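PDB 6XQK: cAMP-dependent protein kinase regulatory subunit from Saccharomyces cerevisiae, which binds cAMP and holds the catalytic subunit of protein kinase A inactive until cAMP arrives, and self-associates through its N-terminal docking and dimerisation domain. Local coordinates for the interface of chains A and B. Sequence-based numbering; all coordinates share one arbitrary frame. Chains: chain A/B, cAMP-dependent protein kinase regulatory subunit.

Contact 1: the interface of chains A and B. Residues chain A 6-7, 10, 14; chain B 18, 21-22, 25-26, 29.
Water 1 is the best-held polar atom here, gripped by three protein oxygens drawn from both chains: the hydroxyl A:Ser10 OG at 2.6 Å, the side-chain amide oxygen B:Asn25 OD1 and the main-chain carbonyl B:Pro26 O. It sits in the docking and dimerisation (D/D) domain of a PKA regulatory subunit, a hairpin of two helices that pairs with a second copy into a four-helix bundle, and it carries the polar link between the start of helix 8-24 of chain A and the turn between the two helices of chain B. The serine hydroxyl is turned beside its own backbone N, chi1 -61°, and B:Pro26 O lies 4.4 Å from A:Ser10 OG, so the water bridges a gap too wide for a direct bond. B:Asn25 swings its amide the other way, CG anti to the backbone N (chi1 -166°), and meets the A:Pro7 ring tip to tip. Its OD1 thus faces the proline CD and CG while still serving the water, which probably fixes which way round the amide lies.

Beside the proline, A:Leu6 reaches over helix 8-24 of chain B. Its two methyls straddle B:Ile21 CG2, the branch methyl, with A:Leu6 CD1 at 3.7 Å from that carbon and CD2 equally near; the two side chains cross at about a right angle. B:Asn22 comes in from the neighbouring position, its OD1 lying against A:Leu6 CG, an oxygen-to-carbon contact without a bond.

Farther along helix 8-24 of chain A, the ring of B:Phe29 slips under the backbone. Its CG is anti to the backbone N (chi1 -178°), and A:Ser10 O stands 3.9 Å above the ring plane, offset toward the rim near B:Phe29 CE2. The ring tip CZ then reaches A:Leu14 CB at 4.0 Å, crossing that leucine nearly perpendicularly.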
# COMPACT_ATOMS: atom_id res chain seq x y z
N LEU A 6 -7.42 -18.71 14.46
CA LEU A 6 -7.91 -17.38 14.07
C LEU A 6 -9.42 -17.17 14.15
O LEU A 6 -10.20 -18.07 13.86
CB LEU A 6 -7.51 -17.11 12.59
CG LEU A 6 -6.04 -17.13 12.25
CD1 LEU A 6 -5.84 -17.03 10.77
CD2 LEU A 6 -5.30 -16.01 12.99
N PRO A 7 -9.87 -15.92 14.37
CA PRO A 7 -11.30 -15.62 14.29
C PRO A 7 -11.87 -15.95 12.89
O PRO A 7 -11.14 -16.06 11.89
CB PRO A 7 -11.35 -14.10 14.52
CG PRO A 7 -10.09 -13.75 15.14
CD PRO A 7 -9.08 -14.72 14.67
N SER A 10 -11.09 -13.37 10.06
CA SER A 10 -9.69 -13.52 9.65
C SER A 10 -9.50 -14.75 8.74
O SER A 10 -8.80 -14.67 7.73
CB SER A 10 -8.80 -13.62 10.88
OG SER A 10 -8.91 -12.43 11.64
N LEU A 14 -8.39 -14.64 4.83
CA LEU A 14 -7.23 -15.44 4.46
C LEU A 14 -7.59 -16.44 3.37
O LEU A 14 -6.83 -16.63 2.44
CB LEU A 14 -6.65 -16.14 5.69
CG LEU A 14 -5.38 -16.92 5.47
CD1 LEU A 14 -4.26 -16.02 5.01
CD2 LEU A 14 -4.98 -17.66 6.72
N GLN B 18 1.41 -16.28 6.63
CA GLN B 18 0.55 -17.07 7.50
C GLN B 18 1.13 -17.18 8.91
O GLN B 18 0.36 -17.16 9.87
CB GLN B 18 0.32 -18.47 6.93
CG GLN B 18 -0.59 -18.49 5.73
CD GLN B 18 -0.65 -19.85 5.06
OE1 GLN B 18 0.23 -20.71 5.22
NE2 GLN B 18 -1.69 -20.06 4.28
N ILE B 21 0.42 -13.79 10.67
CA ILE B 21 -0.99 -13.71 11.01
C ILE B 21 -1.27 -14.54 12.26
O ILE B 21 -1.97 -14.07 13.15
CB ILE B 21 -1.88 -14.20 9.85
CG1 ILE B 21 -1.77 -13.30 8.62
CG2 ILE B 21 -3.35 -14.36 10.27
CD1 ILE B 21 -2.16 -11.88 8.89
N ASN B 22 -0.74 -15.78 12.32
CA ASN B 22 -0.96 -16.63 13.48
C ASN B 22 -0.25 -16.12 14.73
O ASN B 22 -0.76 -16.33 15.84
CB ASN B 22 -0.53 -18.06 13.19
CG ASN B 22 -1.40 -18.73 12.17
OD1 ASN B 22 -2.61 -18.45 12.06
ND2 ASN B 22 -0.78 -19.64 11.41
N ASN B 25 -2.29 -12.38 15.36
CA ASN B 25 -3.77 -12.48 15.38
C ASN B 25 -4.40 -11.08 15.39
O ASN B 25 -4.97 -10.64 16.40
CB ASN B 25 -4.27 -13.33 16.54
CG ASN B 25 -5.71 -13.73 16.43
OD1 ASN B 25 -6.41 -13.43 15.45
ND2 ASN B 25 -6.19 -14.46 17.43
N PRO B 26 -4.12 -10.30 14.32
CA PRO B 26 -4.53 -8.90 14.31
C PRO B 26 -6.01 -8.64 14.48
O PRO B 26 -6.87 -9.41 14.05
CB PRO B 26 -4.05 -8.40 12.95
CG PRO B 26 -3.92 -9.64 12.12
CD PRO B 26 -3.42 -10.66 13.07
N PHE B 29 -7.37 -7.41 10.41
CA PHE B 29 -6.69 -8.30 9.48
C PHE B 29 -6.23 -7.58 8.20
O PHE B 29 -5.07 -7.72 7.82
CB PHE B 29 -7.56 -9.53 9.15
CG PHE B 29 -6.90 -10.55 8.22
CD1 PHE B 29 -6.98 -10.40 6.84
CD2 PHE B 29 -6.17 -11.61 8.73
CE1 PHE B 29 -6.32 -11.29 6.00
CE2 PHE B 29 -5.54 -12.52 7.88
CZ PHE B 29 -5.61 -12.35 6.52
O HOH W 1 -7.01 -11.95 13.30

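Contact 2: the interface of chains A and B. Residues chain A 13-14, 17, 37, 40-41; chain B 17, 29-30, 33-34, 37.
Different first torsions bring the aromatic groups together: A:Phe17 and B:Phe17 hold CG anti to the backbone N (chi1 171° and 172°), while A:Phe37 and B:Phe37 turn CG beside it. The rings of A:Phe17 and B:Phe17 come tip to tip and meet edge-to-face, planes 80° apart. A:Phe37 CE2 lies over the centre of the A:Phe17 ring, as B:Phe37 CE2 does over B:Phe17, and across the dimer A:Phe37 CE2 touches B:Phe37 CE2 at 3.5 Å, closing a four-ring cluster.

A:Phe37 also presents a face to chain B. B:Ser33 CB sits centrally over it, 3.5 Å above the plane, and B:Leu30 CD2 lies at its edge, in plane. The serine hydroxyl turns back to its own helix, B:Ser33 OG donating a hydrogen bond to B:Phe29 O, 2.8 Å away, from above the carbonyl plane. An alanine in place of A:Phe37 would probably loosen the dimer core, losing the ring face under B:Ser33 and the contact with B:Phe37.

Away from the four-ring cluster, A:Arg40 grips A:Glu13 side-on, NE to OE1 and NH2 to OE2, the latter at 2.8 Å; both oxygens use syn lone pairs. This salt bridge ties the two helices of chain A together and holds the bent arginine chain over B:Leu30, whose CD2 meets A:Arg40 CB at 3.5 Å. A:Glu13 CB packs on B:Phe29 CD1, and A:Leu41 CD1 on B:Ala34 CB. The site lies at the heart of the dimer, where helix 29-49 of chain A packs roughly antiparallel against helix 29-48 of chain B, with both helices 8-24 contributing.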
# COMPACT_ATOMS: atom_id res chain seq x y z
N GLU A 13 -11.04 -13.85 5.27
CA GLU A 13 -10.16 -12.99 4.48
C GLU A 13 -8.89 -13.72 4.01
O GLU A 13 -8.39 -13.46 2.91
CB GLU A 13 -9.76 -11.74 5.27
CG GLU A 13 -10.90 -10.79 5.52
CD GLU A 13 -11.30 -9.91 4.35
OE1 GLU A 13 -10.75 -10.03 3.23
OE2 GLU A 13 -12.19 -9.05 4.58
N LEU A 14 -8.39 -14.64 4.83
CA LEU A 14 -7.23 -15.44 4.46
C LEU A 14 -7.59 -16.44 3.37
O LEU A 14 -6.83 -16.63 2.44
CB LEU A 14 -6.65 -16.14 5.69
CG LEU A 14 -5.38 -16.92 5.47
CD1 LEU A 14 -4.26 -16.02 5.01
CD2 LEU A 14 -4.98 -17.66 6.72
N PHE A 17 -7.88 -14.59 0.06
CA PHE A 17 -6.54 -14.26 -0.42
C PHE A 17 -5.86 -15.50 -1.00
O PHE A 17 -5.37 -15.44 -2.12
CB PHE A 17 -5.71 -13.65 0.71
CG PHE A 17 -4.25 -13.48 0.37
CD1 PHE A 17 -3.85 -12.64 -0.65
CD2 PHE A 17 -3.27 -14.11 1.12
CE1 PHE A 17 -2.51 -12.45 -0.93
CE2 PHE A 17 -1.93 -13.92 0.84
CZ PHE A 17 -1.56 -13.11 -0.20
N PHE A 37 -4.40 -6.51 -0.90
CA PHE A 37 -4.76 -6.01 0.42
C PHE A 37 -5.04 -4.52 0.44
O PHE A 37 -5.96 -4.08 1.14
CB PHE A 37 -3.73 -6.43 1.46
CG PHE A 37 -3.93 -7.89 1.82
CD1 PHE A 37 -5.11 -8.32 2.40
CD2 PHE A 37 -2.97 -8.83 1.51
CE1 PHE A 37 -5.30 -9.66 2.71
CE2 PHE A 37 -3.17 -10.17 1.82
CZ PHE A 37 -4.34 -10.58 2.41
N ARG A 40 -8.52 -4.38 -0.95
CA ARG A 40 -9.53 -4.78 0.04
C ARG A 40 -9.81 -3.64 1.02
O ARG A 40 -10.96 -3.42 1.42
CB ARG A 40 -9.08 -6.04 0.80
CG ARG A 40 -9.16 -7.35 0.00
CD ARG A 40 -10.59 -7.75 -0.32
NE ARG A 40 -11.40 -8.00 0.88
CZ ARG A 40 -12.45 -7.25 1.26
NH1 ARG A 40 -12.84 -6.21 0.53
NH2 ARG A 40 -13.11 -7.54 2.38
N LEU A 41 -8.77 -2.91 1.40
CA LEU A 41 -8.90 -1.74 2.26
C LEU A 41 -9.68 -0.65 1.52
O LEU A 41 -10.55 0.00 2.12
CB LEU A 41 -7.51 -1.18 2.63
CG LEU A 41 -6.72 -1.92 3.70
CD1 LEU A 41 -5.39 -1.24 3.92
CD2 LEU A 41 -7.49 -1.97 5.00
N PHE B 17 3.84 -15.08 5.67
CA PHE B 17 2.66 -14.28 5.93
C PHE B 17 1.72 -15.00 6.89
O PHE B 17 1.35 -14.42 7.91
CB PHE B 17 1.95 -13.92 4.62
CG PHE B 17 0.61 -13.26 4.80
CD1 PHE B 17 0.51 -12.03 5.45
CD2 PHE B 17 -0.54 -13.83 4.30
CE1 PHE B 17 -0.72 -11.41 5.61
CE2 PHE B 17 -1.77 -13.22 4.47
CZ PHE B 17 -1.86 -12.01 5.11
N PHE B 29 -7.37 -7.41 10.41
CA PHE B 29 -6.69 -8.30 9.48
C PHE B 29 -6.23 -7.58 8.20
O PHE B 29 -5.07 -7.72 7.82
CB PHE B 29 -7.56 -9.53 9.15
CG PHE B 29 -6.90 -10.55 8.22
CD1 PHE B 29 -6.98 -10.40 6.84
CD2 PHE B 29 -6.17 -11.61 8.73
CE1 PHE B 29 -6.32 -11.29 6.00
CE2 PHE B 29 -5.54 -12.52 7.88
CZ PHE B 29 -5.61 -12.35 6.52
N LEU B 30 -7.13 -6.83 7.54
CA LEU B 30 -6.80 -6.15 6.30
C LEU B 30 -5.68 -5.14 6.45
O LEU B 30 -4.80 -5.08 5.57
CB LEU B 30 -8.05 -5.48 5.67
CG LEU B 30 -9.05 -6.39 5.03
CD1 LEU B 30 -10.15 -5.60 4.42
CD2 LEU B 30 -8.41 -7.28 3.96
N SER B 33 -2.35 -6.94 7.13
CA SER B 33 -1.89 -7.60 5.92
C SER B 33 -1.36 -6.62 4.88
O SER B 33 -0.32 -6.87 4.29
CB SER B 33 -2.99 -8.47 5.33
OG SER B 33 -3.46 -9.39 6.30
N ALA B 34 -2.05 -5.48 4.68
CA ALA B 34 -1.57 -4.45 3.76
C ALA B 34 -0.25 -3.87 4.29
O ALA B 34 0.70 -3.76 3.51
CB ALA B 34 -2.60 -3.35 3.61
N PHE B 37 2.66 -6.53 3.62
CA PHE B 37 3.09 -6.64 2.24
C PHE B 37 3.75 -5.37 1.73
O PHE B 37 4.72 -5.46 0.96
CB PHE B 37 1.94 -7.12 1.33
CG PHE B 37 1.71 -8.59 1.51
CD1 PHE B 37 2.71 -9.50 1.21
CD2 PHE B 37 0.53 -9.07 2.05
CE1 PHE B 37 2.51 -10.87 1.39
CE2 PHE B 37 0.33 -10.44 2.23
CZ PHE B 37 1.32 -11.33 1.89

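Contacts 1 and 2 lie about 9 Å apart, measured between the centres of their C-alpha atoms, and share A:Leu14 and B:Phe29. Helix 8-24 of chain A runs through both, while B:Phe29 starts the second helix of chain B and so joins the turn region at contact 1 to the apolar core at contact 2. Contact 1 is mixed and water-bridged; contact 2 is mainly apolar. The two-fold axis repeats each with the chains exchanged, so the N-terminal segments probably brace a central aromatic core from both sides. The deposited assembly holds four chains, and this pair is one part of it.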